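Local structure of glycoside hydrolase family 31 (Trueperella pyogenes, 5I0F) at residues R5-E10 against Y21-I26; A111-L114 against T118-S121; D481-R484 against N490-P493. The protein degrades cycloalternan, a cyclic alpha-glucan, probably by a retaining mechanism that passes through a covalent glycosyl-enzyme intermediate. All coordinates share one frame; numbering follows the deposited sequence.

Interaction 1 (R5-E10 against Y21-I26); sequences RPRGIE and YPAIPI
Pro6 and Arg7, the two central residues of a type I beta turn from Arg5 to Gly8, meet the methyl of Ala23. The turn lies between strands 2-3 and 20-21 of the N-terminal beta domain. Both strands pair with strand 31-37, so the contact joins two loops beside strand 31-37.

Across the segments the contact is van der Waals only. Ala23 directs its CB at the turn. That methyl reaches Pro6 O at 4.1 Å and the aliphatic part of the Arg7 side chain, at CG, at 4.2 Å. Ala23 follows the cis peptide bond between Tyr21 and Pro22, which bends the chain just before the contact. The buried surface is small, 112 Å² in all.

Hydrogen bonding holds the turn itself. Gly8 N donates to Arg5 O at 2.9 Å. The positive phi of Gly8, 72°, favours glycine at the last position of the turn.

Charge pairing fixes the arginines. Arg5 NE pairs with Asp18, and its guanidinium carries Gly8 O over the centre of one face, 3.7 Å above the plane. Glu10 comes to the edge of the Arg7 guanidinium, with the carboxylate carbon in the guanidinium plane. Arg7 also has a salt bridge from NH2 to Asp476, and Glu10 pairs with Arg427; both partners belong to the TIM-barrel domain. Segment 5-10 is therefore tied to the barrel domain by Arg7 and Glu10, and to the 21-26 loop by carbon contacts. Within the segment, the Arg7 NH1 to Glu10 OE2 salt bridge measures 3.0 Å.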
ATOM      1  N   ARG A   5     -14.493 -23.628  -5.417  1.00 27.31           N
ATOM      2  CA  ARG A   5     -14.691 -22.615  -4.378  1.00 28.13           C
ATOM      3  C   ARG A   5     -15.431 -21.477  -5.058  1.00 27.19           C
ATOM      4  O   ARG A   5     -14.866 -20.832  -5.929  1.00 26.30           O
ATOM      5  CB  ARG A   5     -13.348 -22.080  -3.883  1.00 29.47           C
ATOM      6  CG  ARG A   5     -12.492 -23.068  -3.099  1.00 31.69           C
ATOM      7  CD  ARG A   5     -11.175 -22.415  -2.678  1.00 32.71           C
ATOM      8  NE  ARG A   5     -10.315 -22.124  -3.827  1.00 32.42           N
ATOM      9  CZ  ARG A   5      -9.087 -21.604  -3.760  1.00 34.21           C
ATOM     10  NH1 ARG A   5      -8.535 -21.292  -2.592  1.00 35.30           N
ATOM     11  NH2 ARG A   5      -8.398 -21.400  -4.882  1.00 34.25           N
ATOM     12  N   PRO A   6     -16.694 -21.228  -4.687  1.00 28.02           N
ATOM     13  CA  PRO A   6     -17.499 -20.222  -5.389  1.00 27.70           C
ATOM     14  C   PRO A   6     -16.816 -18.855  -5.572  1.00 27.01           C
ATOM     15  O   PRO A   6     -16.994 -18.216  -6.593  1.00 26.52           O
ATOM     16  CB  PRO A   6     -18.717 -20.074  -4.473  1.00 29.53           C
ATOM     17  CG  PRO A   6     -18.858 -21.392  -3.823  1.00 30.39           C
ATOM     18  CD  PRO A   6     -17.458 -21.858  -3.584  1.00 29.42           C
ATOM     19  N   ARG A   7     -16.046 -18.422  -4.583  1.00 27.52           N
ATOM     20  CA  ARG A   7     -15.336 -17.135  -4.667  1.00 27.80           C
ATOM     21  C   ARG A   7     -13.889 -17.251  -5.122  1.00 25.92           C
ATOM     22  O   ARG A   7     -13.226 -16.231  -5.326  1.00 24.88           O
ATOM     23  CB  ARG A   7     -15.410 -16.403  -3.331  1.00 29.94           C
ATOM     24  CG  ARG A   7     -16.799 -15.885  -2.981  1.00 33.47           C
ATOM     25  CD  ARG A   7     -16.832 -15.322  -1.562  1.00 36.66           C
ATOM     26  NE  ARG A   7     -17.292 -16.370  -0.661  1.00 42.89           N
ATOM     27  CZ  ARG A   7     -16.554 -17.102   0.175  1.00 45.09           C
ATOM     28  NH1 ARG A   7     -15.251 -16.916   0.309  1.00 46.43           N
ATOM     29  NH2 ARG A   7     -17.150 -18.034   0.903  1.00 47.08           N
ATOM     30  N   GLY A   8     -13.395 -18.477  -5.278  1.00 24.71           N
ATOM     31  CA  GLY A   8     -12.057 -18.716  -5.765  1.00 24.14           C
ATOM     32  C   GLY A   8     -10.968 -18.376  -4.762  1.00 24.35           C
ATOM     33  O   GLY A   8     -11.165 -18.457  -3.552  1.00 24.40           O
ATOM     34  N   ILE A   9      -9.812 -17.997  -5.294  1.00 23.31           N
ATOM     35  CA  ILE A   9      -8.643 -17.671  -4.472  1.00 23.86           C
ATOM     36  C   ILE A   9      -8.859 -16.310  -3.779  1.00 22.80           C
ATOM     37  O   ILE A   9      -8.279 -16.046  -2.715  1.00 23.18           O
ATOM     38  CB  ILE A   9      -7.349 -17.697  -5.319  1.00 24.07           C
ATOM     39  CG1 ILE A   9      -6.087 -17.627  -4.435  1.00 25.98           C
ATOM     40  CG2 ILE A   9      -7.350 -16.600  -6.375  1.00 23.58           C
ATOM     41  CD1 ILE A   9      -4.808 -17.855  -5.229  1.00 27.75           C
ATOM     42  N   GLU A  10      -9.696 -15.477  -4.391  1.00 21.44           N
ATOM     43  CA  GLU A  10     -10.112 -14.165  -3.833  1.00 22.13           C
ATOM     44  C   GLU A  10      -8.978 -13.131  -3.907  1.00 21.40           C
ATOM     45  O   GLU A  10      -8.835 -12.262  -3.043  1.00 22.74           O
ATOM     46  CB  GLU A  10     -10.744 -14.278  -2.438  1.00 22.96           C
ATOM     47  CG  GLU A  10     -11.973 -15.184  -2.453  1.00 24.31           C
ATOM     48  CD  GLU A  10     -12.653 -15.321  -1.101  1.00 26.17           C
ATOM     49  OE1 GLU A  10     -13.438 -14.418  -0.714  1.00 27.12           O
ATOM     50  OE2 GLU A  10     -12.407 -16.331  -0.406  1.00 27.06           O
ATOM     51  N   TYR A  21     -18.064 -16.921 -11.794  1.00 28.19           N
ATOM     52  CA  TYR A  21     -17.862 -15.538 -12.267  1.00 30.86           C
ATOM     53  C   TYR A  21     -19.130 -15.016 -12.964  1.00 31.48           C
ATOM     54  O   TYR A  21     -19.497 -15.545 -14.017  1.00 31.76           O
ATOM     55  CB  TYR A  21     -16.671 -15.415 -13.218  1.00 32.87           C
ATOM     56  CG  TYR A  21     -16.410 -13.953 -13.541  1.00 36.21           C
ATOM     57  CD1 TYR A  21     -15.936 -13.087 -12.551  1.00 37.62           C
ATOM     58  CD2 TYR A  21     -16.729 -13.412 -14.791  1.00 38.71           C
ATOM     59  CE1 TYR A  21     -15.727 -11.734 -12.809  1.00 40.30           C
ATOM     60  CE2 TYR A  21     -16.519 -12.052 -15.058  1.00 41.58           C
ATOM     61  CZ  TYR A  21     -16.015 -11.227 -14.059  1.00 42.02           C
ATOM     62  OH  TYR A  21     -15.798  -9.888 -14.293  1.00 46.49           O
ATOM     63  N   PRO A  22     -19.814 -14.007 -12.411  1.00 32.34           N
ATOM     64  CA  PRO A  22     -19.452 -13.315 -11.172  1.00 32.43           C
ATOM     65  C   PRO A  22     -19.581 -14.186  -9.925  1.00 31.00           C
ATOM     66  O   PRO A  22     -20.357 -15.138  -9.909  1.00 29.41           O
ATOM     67  CB  PRO A  22     -20.434 -12.136 -11.119  1.00 33.74           C
ATOM     68  CG  PRO A  22     -21.562 -12.511 -12.012  1.00 33.74           C
ATOM     69  CD  PRO A  22     -20.972 -13.381 -13.077  1.00 33.88           C
ATOM     70  N   ALA A  23     -18.800 -13.851  -8.903  1.00 31.36           N
ATOM     71  CA  ALA A  23     -18.731 -14.659  -7.679  1.00 31.14           C
ATOM     72  C   ALA A  23     -20.046 -14.619  -6.920  1.00 31.01           C
ATOM     73  O   ALA A  23     -20.357 -15.579  -6.245  1.00 30.86           O
ATOM     74  CB  ALA A  23     -17.593 -14.196  -6.774  1.00 31.76           C
ATOM     75  N   ILE A  24     -20.763 -13.493  -7.014  1.00 31.36           N
ATOM     76  CA  ILE A  24     -22.162 -13.342  -6.554  1.00 31.14           C
ATOM     77  C   ILE A  24     -23.029 -13.345  -7.831  1.00 30.62           C
ATOM     78  O   ILE A  24     -23.105 -12.322  -8.532  1.00 29.98           O
ATOM     79  CB  ILE A  24     -22.369 -12.018  -5.764  1.00 32.50           C
ATOM     80  CG1 ILE A  24     -21.463 -11.959  -4.518  1.00 33.83           C
ATOM     81  CG2 ILE A  24     -23.841 -11.807  -5.392  1.00 32.93           C
ATOM     82  CD1 ILE A  24     -21.696 -13.062  -3.497  1.00 33.95           C
ATOM     83  N   PRO A  25     -23.660 -14.499  -8.160  1.00 29.90           N
ATOM     84  CA  PRO A  25     -24.415 -14.593  -9.410  1.00 29.73           C
ATOM     85  C   PRO A  25     -25.588 -13.603  -9.504  1.00 30.82           C
ATOM     86  O   PRO A  25     -26.293 -13.376  -8.510  1.00 30.67           O
ATOM     87  CB  PRO A  25     -24.923 -16.043  -9.403  1.00 30.00           C
ATOM     88  CG  PRO A  25     -23.946 -16.772  -8.545  1.00 29.56           C
ATOM     89  CD  PRO A  25     -23.601 -15.799  -7.467  1.00 29.47           C
ATOM     90  N   ILE A  26     -25.765 -13.010 -10.693  1.00 31.62           N
ATOM     91  CA  ILE A  26     -26.821 -12.035 -10.948  1.00 33.14           C
ATOM     92  C   ILE A  26     -27.774 -12.626 -11.991  1.00 33.76           C
ATOM     93  O   ILE A  26     -27.351 -13.006 -13.080  1.00 32.76           O
ATOM     94  CB  ILE A  26     -26.239 -10.661 -11.385  1.00 34.17           C
ATOM     95  CG1 ILE A  26     -25.421 -10.077 -10.222  1.00 34.27           C
ATOM     96  CG2 ILE A  26     -27.350  -9.694 -11.781  1.00 36.20           C
ATOM     97  CD1 ILE A  26     -24.816  -8.714 -10.488  1.00 36.01           C
TER

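Interaction 2 (A111-L114 against T118-S121); sequences ALTL and TETS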
ATOM      1  N   ALA A 111     -16.721 -35.929 -12.406  1.00 27.26           N
ATOM      2  CA  ALA A 111     -15.587 -36.125 -13.309  1.00 26.96           C
ATOM      3  C   ALA A 111     -15.344 -37.601 -13.559  1.00 27.62           C
ATOM      4  O   ALA A 111     -15.627 -38.427 -12.693  1.00 28.40           O
ATOM      5  CB  ALA A 111     -14.331 -35.506 -12.708  1.00 26.92           C
ATOM      6  N   LEU A 112     -14.803 -37.916 -14.736  1.00 27.63           N
ATOM      7  CA  LEU A 112     -14.295 -39.254 -15.040  1.00 27.56           C
ATOM      8  C   LEU A 112     -12.774 -39.160 -15.199  1.00 27.01           C
ATOM      9  O   LEU A 112     -12.267 -38.443 -16.084  1.00 27.41           O
ATOM     10  CB  LEU A 112     -14.941 -39.815 -16.303  1.00 28.66           C
ATOM     11  CG  LEU A 112     -14.655 -41.281 -16.629  1.00 29.61           C
ATOM     12  CD1 LEU A 112     -15.256 -42.212 -15.581  1.00 29.96           C
ATOM     13  CD2 LEU A 112     -15.187 -41.626 -18.011  1.00 31.40           C
ATOM     14  N   THR A 113     -12.047 -39.872 -14.333  1.00 25.67           N
ATOM     15  CA  THR A 113     -10.595 -39.831 -14.339  1.00 25.41           C
ATOM     16  C   THR A 113     -10.113 -40.650 -15.501  1.00 26.08           C
ATOM     17  O   THR A 113     -10.850 -41.499 -16.013  1.00 25.66           O
ATOM     18  CB  THR A 113      -9.987 -40.375 -13.034  1.00 25.57           C
ATOM     19  OG1 THR A 113     -10.182 -41.788 -12.951  1.00 25.56           O
ATOM     20  CG2 THR A 113     -10.622 -39.670 -11.800  1.00 25.30           C
ATOM     21  N   LEU A 114      -8.861 -40.449 -15.886  1.00 26.62           N
ATOM     22  CA  LEU A 114      -8.275 -41.235 -16.970  1.00 28.07           C
ATOM     23  C   LEU A 114      -8.239 -42.739 -16.730  1.00 27.82           C
ATOM     24  O   LEU A 114      -8.272 -43.506 -17.692  1.00 27.73           O
ATOM     25  CB  LEU A 114      -6.868 -40.738 -17.293  1.00 29.93           C
ATOM     26  CG  LEU A 114      -6.796 -39.321 -17.870  1.00 30.93           C
ATOM     27  CD1 LEU A 114      -5.357 -39.029 -18.268  1.00 32.73           C
ATOM     28  CD2 LEU A 114      -7.726 -39.140 -19.060  1.00 31.48           C
ATOM     29  N   THR A 118     -15.146 -42.428 -11.201  1.00 29.60           N
ATOM     30  CA  THR A 118     -16.089 -41.328 -11.143  1.00 30.42           C
ATOM     31  C   THR A 118     -15.859 -40.597  -9.837  1.00 31.14           C
ATOM     32  O   THR A 118     -15.885 -41.209  -8.769  1.00 31.72           O
ATOM     33  CB  THR A 118     -17.537 -41.830 -11.236  1.00 32.20           C
ATOM     34  OG1 THR A 118     -17.704 -42.472 -12.505  1.00 33.04           O
ATOM     35  CG2 THR A 118     -18.532 -40.687 -11.130  1.00 32.48           C
ATOM     36  N   GLU A 119     -15.581 -39.303  -9.932  1.00 31.03           N
ATOM     37  CA  GLU A 119     -15.503 -38.439  -8.760  1.00 32.62           C
ATOM     38  C   GLU A 119     -16.667 -37.469  -8.778  1.00 31.84           C
ATOM     39  O   GLU A 119     -17.056 -36.981  -9.838  1.00 29.84           O
ATOM     40  CB  GLU A 119     -14.167 -37.693  -8.728  1.00 34.58           C
ATOM     41  CG  GLU A 119     -13.025 -38.597  -8.280  1.00 37.14           C
ATOM     42  CD  GLU A 119     -11.693 -37.881  -8.131  1.00 39.72           C
ATOM     43  OE1 GLU A 119     -10.822 -38.442  -7.434  1.00 42.83           O
ATOM     44  OE2 GLU A 119     -11.503 -36.776  -8.696  1.00 41.23           O
ATOM     45  N   THR A 120     -17.209 -37.204  -7.593  1.00 32.60           N
ATOM     46  CA  THR A 120     -18.362 -36.341  -7.434  1.00 33.34           C
ATOM     47  C   THR A 120     -18.087 -35.342  -6.319  1.00 33.02           C
ATOM     48  O   THR A 120     -17.611 -35.718  -5.253  1.00 34.59           O
ATOM     49  CB  THR A 120     -19.630 -37.155  -7.107  1.00 35.18           C
ATOM     50  OG1 THR A 120     -19.816 -38.173  -8.097  1.00 35.30           O
ATOM     51  CG2 THR A 120     -20.853 -36.257  -7.111  1.00 36.40           C
ATOM     52  N   SER A 121     -18.369 -34.069  -6.572  1.00 31.36           N
ATOM     53  CA  SER A 121     -18.172 -33.029  -5.568  1.00 31.39           C
ATOM     54  C   SER A 121     -19.317 -33.006  -4.564  1.00 33.23           C
ATOM     55  O   SER A 121     -20.324 -33.700  -4.727  1.00 33.92           O
ATOM     56  CB  SER A 121     -18.069 -31.662  -6.253  1.00 29.95           C
ATOM     57  OG  SER A 121     -19.321 -31.213  -6.763  1.00 28.98           O
TER
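The flat carboxylate of Glu119 has the methyl CG2 of Thr113 over one face, 4.2 Å from CD. Its oxygens have other partners: OE2 accepts from the amino group of Met1, and OE1 makes a long, weak ion pair with Arg117. The backbones meet through two hydrogen bonds. Ala111 N reaches Glu119 O at 2.8 Å. Glu119 N reaches Ala111 O at 2.9 Å.

These two bonds make Ala111 and Glu119 an antiparallel hydrogen-bonded pair. Leu112 and Thr118 follow as a non-hydrogen-bonded pair. Together they form the end of the beta hairpin of strands 105-113 and 118-126, in the N-terminal antiparallel sheet. A CA-H...O contact from Thr118 CA to Ala111 O, at 3.3 Å, adds to the ladder.

On the face of the sheet that carries Leu112 and Thr118, the two side chains cross obliquely. Leu112 CG is anti to the backbone N (chi1 -171°), and CD1 then lies 3.9 Å from Thr118 OG1. Thr113 OG1 turns to the hairpin loop, where it bonds to Asp115 and to Arg117 N.

Backbone bonds thus set the register. The side chains add light van der Waals contact, while the charge of Glu119 probably helps to hold the amino terminus against the hairpin.

Interaction 3 (D481-R484 against N490-P493); sequences DGRR and NLYP
Leu491 CD2 lies over one face of the Arg483 guanidinium, off centre toward NE. Here the loop after the fourth strand of the TIM barrel, 463-466, folds against helix 485-506, which it leads into. In family 31 the catalytic nucleophile lies near the end of that strand.

The first shell is one leucine methyl against Arg483 and, more loosely, Asp481. CD2 is 4.1 Å from Arg483 CD and 4.2 Å from Arg483 NE. The two side chains cross at about a right angle. CB of Leu491 already points toward the loop; the first torsion, -175°, sets CG opposite the backbone N. Arg483 runs extended from CG to NE, and its last torsion, 80°, turns the guanidinium out of line with the chain. Asp481 OD2 is 4.4 Å from Leu491 CD2.

The second shell is the grip of Asp481 on Arg483. Asp481 OD1 accepts from Arg483 N at 2.9 Å, which makes an Asx turn around Gly482. OD2 takes the other end of the residue through a salt bridge. One carboxylate thus holds both the backbone and the guanidinium of Arg483, which probably helps to hold the plane presented to the leucine.

Further out, Asp481 N bonds to Ser440. Arg484, at the N-cap position of the helix, sends its side chain to the carbonyls of Asp476 and Leu477. The salt bridge from Arg483 NH1 to Asp481 OD2 is 2.7 Å long and lies nearly in the guanidinium plane, but meets OD2 57° out of the carboxylate plane.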
ATOM      1  N   ASP A 481     -11.121 -10.234  16.776  1.00 26.00           N
ATOM      2  CA  ASP A 481     -11.988  -9.080  17.075  1.00 26.42           C
ATOM      3  C   ASP A 481     -13.459  -9.289  16.669  1.00 26.50           C
ATOM      4  O   ASP A 481     -14.270  -8.403  16.892  1.00 26.13           O
ATOM      5  CB  ASP A 481     -11.435  -7.768  16.447  1.00 25.78           C
ATOM      6  CG  ASP A 481     -11.547  -7.724  14.914  1.00 26.17           C
ATOM      7  OD1 ASP A 481     -11.879  -8.757  14.289  1.00 25.82           O
ATOM      8  OD2 ASP A 481     -11.280  -6.631  14.315  1.00 26.31           O
ATOM      9  N   GLY A 482     -13.790 -10.432  16.065  1.00 26.79           N
ATOM     10  CA  GLY A 482     -15.162 -10.731  15.644  1.00 27.89           C
ATOM     11  C   GLY A 482     -15.424 -10.454  14.173  1.00 27.46           C
ATOM     12  O   GLY A 482     -16.412 -10.917  13.645  1.00 27.95           O
ATOM     13  N   ARG A 483     -14.561  -9.694  13.502  1.00 26.95           N
ATOM     14  CA  ARG A 483     -14.746  -9.389  12.088  1.00 27.22           C
ATOM     15  C   ARG A 483     -14.432 -10.601  11.218  1.00 26.60           C
ATOM     16  O   ARG A 483     -13.626 -11.461  11.601  1.00 25.34           O
ATOM     17  CB  ARG A 483     -13.866  -8.197  11.656  1.00 27.52           C
ATOM     18  CG  ARG A 483     -14.231  -6.894  12.368  1.00 29.07           C
ATOM     19  CD  ARG A 483     -13.417  -5.676  11.930  1.00 30.29           C
ATOM     20  NE  ARG A 483     -14.029  -4.486  12.498  1.00 32.05           N
ATOM     21  CZ  ARG A 483     -13.893  -4.036  13.753  1.00 34.92           C
ATOM     22  NH1 ARG A 483     -13.072  -4.599  14.643  1.00 34.78           N
ATOM     23  NH2 ARG A 483     -14.583  -2.954  14.120  1.00 37.27           N
ATOM     24  N   ARG A 484     -15.093 -10.660  10.063  1.00 25.80           N
ATOM     25  CA  ARG A 484     -14.730 -11.589   9.014  1.00 25.81           C
ATOM     26  C   ARG A 484     -13.780 -10.876   8.074  1.00 24.08           C
ATOM     27  O   ARG A 484     -13.557  -9.670   8.198  1.00 23.08           O
ATOM     28  CB  ARG A 484     -15.957 -12.101   8.246  1.00 27.77           C
ATOM     29  CG  ARG A 484     -17.025 -12.763   9.093  1.00 30.04           C
ATOM     30  CD  ARG A 484     -16.499 -13.795  10.064  1.00 32.31           C
ATOM     31  NE  ARG A 484     -16.085 -15.047   9.434  1.00 34.72           N
ATOM     32  CZ  ARG A 484     -16.904 -16.044   9.082  1.00 37.70           C
ATOM     33  NH1 ARG A 484     -16.395 -17.148   8.532  1.00 38.67           N
ATOM     34  NH2 ARG A 484     -18.230 -15.952   9.249  1.00 39.74           N
ATOM     35  N   ASN A 490      -8.860  -5.394   4.843  1.00 18.91           N
ATOM     36  CA  ASN A 490      -8.413  -4.007   4.585  1.00 19.32           C
ATOM     37  C   ASN A 490      -7.902  -3.309   5.848  1.00 19.50           C
ATOM     38  O   ASN A 490      -7.036  -2.428   5.790  1.00 18.79           O
ATOM     39  CB  ASN A 490      -9.530  -3.153   3.993  1.00 19.84           C
ATOM     40  CG  ASN A 490      -9.828  -3.468   2.532  1.00 20.54           C
ATOM     41  OD1 ASN A 490      -8.947  -3.844   1.751  1.00 20.33           O
ATOM     42  ND2 ASN A 490     -11.099  -3.288   2.145  1.00 21.17           N
ATOM     43  N   LEU A 491      -8.498  -3.660   6.978  1.00 19.37           N
ATOM     44  CA  LEU A 491      -8.081  -3.137   8.263  1.00 20.30           C
ATOM     45  C   LEU A 491      -6.707  -3.628   8.705  1.00 19.53           C
ATOM     46  O   LEU A 491      -6.018  -2.939   9.472  1.00 19.65           O
ATOM     47  CB  LEU A 491      -9.130  -3.489   9.325  1.00 21.43           C
ATOM     48  CG  LEU A 491      -8.940  -2.916  10.732  1.00 22.60           C
ATOM     49  CD1 LEU A 491      -8.853  -1.398  10.740  1.00 22.87           C
ATOM     50  CD2 LEU A 491     -10.079  -3.379  11.632  1.00 23.87           C
ATOM     51  N   TYR A 492      -6.297  -4.805   8.234  1.00 19.38           N
ATOM     52  CA  TYR A 492      -5.061  -5.457   8.696  1.00 18.76           C
ATOM     53  C   TYR A 492      -3.843  -4.515   8.814  1.00 18.62           C
ATOM     54  O   TYR A 492      -3.174  -4.500   9.853  1.00 17.70           O
ATOM     55  CB  TYR A 492      -4.695  -6.660   7.808  1.00 18.59           C
ATOM     56  CG  TYR A 492      -3.671  -7.527   8.475  1.00 18.62           C
ATOM     57  CD1 TYR A 492      -2.321  -7.228   8.408  1.00 18.23           C
ATOM     58  CD2 TYR A 492      -4.062  -8.618   9.250  1.00 18.95           C
ATOM     59  CE1 TYR A 492      -1.373  -7.983   9.094  1.00 18.16           C
ATOM     60  CE2 TYR A 492      -3.128  -9.390   9.919  1.00 18.96           C
ATOM     61  CZ  TYR A 492      -1.785  -9.080   9.837  1.00 18.69           C
ATOM     62  OH  TYR A 492      -0.866  -9.872  10.503  1.00 18.79           O
ATOM     63  N   PRO A 493      -3.526  -3.769   7.739  1.00 18.51           N
ATOM     64  CA  PRO A 493      -2.320  -2.943   7.838  1.00 18.40           C
ATOM     65  C   PRO A 493      -2.375  -1.837   8.887  1.00 18.60           C
ATOM     66  O   PRO A 493      -1.310  -1.448   9.416  1.00 18.31           O
ATOM     67  CB  PRO A 493      -2.154  -2.390   6.410  1.00 18.41           C
ATOM     68  CG  PRO A 493      -3.489  -2.487   5.792  1.00 18.58           C
ATOM     69  CD  PRO A 493      -4.066  -3.756   6.362  1.00 18.74           C
TER

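The three contacts follow one another along the chain and do not touch. Interactions 1 and 2 belong to the N-terminal beta domain, with centres about 23 Å apart. Interaction 1 lies in loops beside strand 31-37, and interaction 2 in the hairpin of strands 105-113 and 118-126; all three strands belong to one antiparallel sheet. Interaction 3 is in the TIM barrel, about 21 Å from interaction 1 and about 38 Å from interaction 2, between centres. Asp476 connects two of them: its carboxylate pairs with Arg7 of interaction 1, and its carbonyl accepts from Arg484 of interaction 3. The N-terminal domain is thus joined to the barrel near interaction 1, while interaction 2 lies further out.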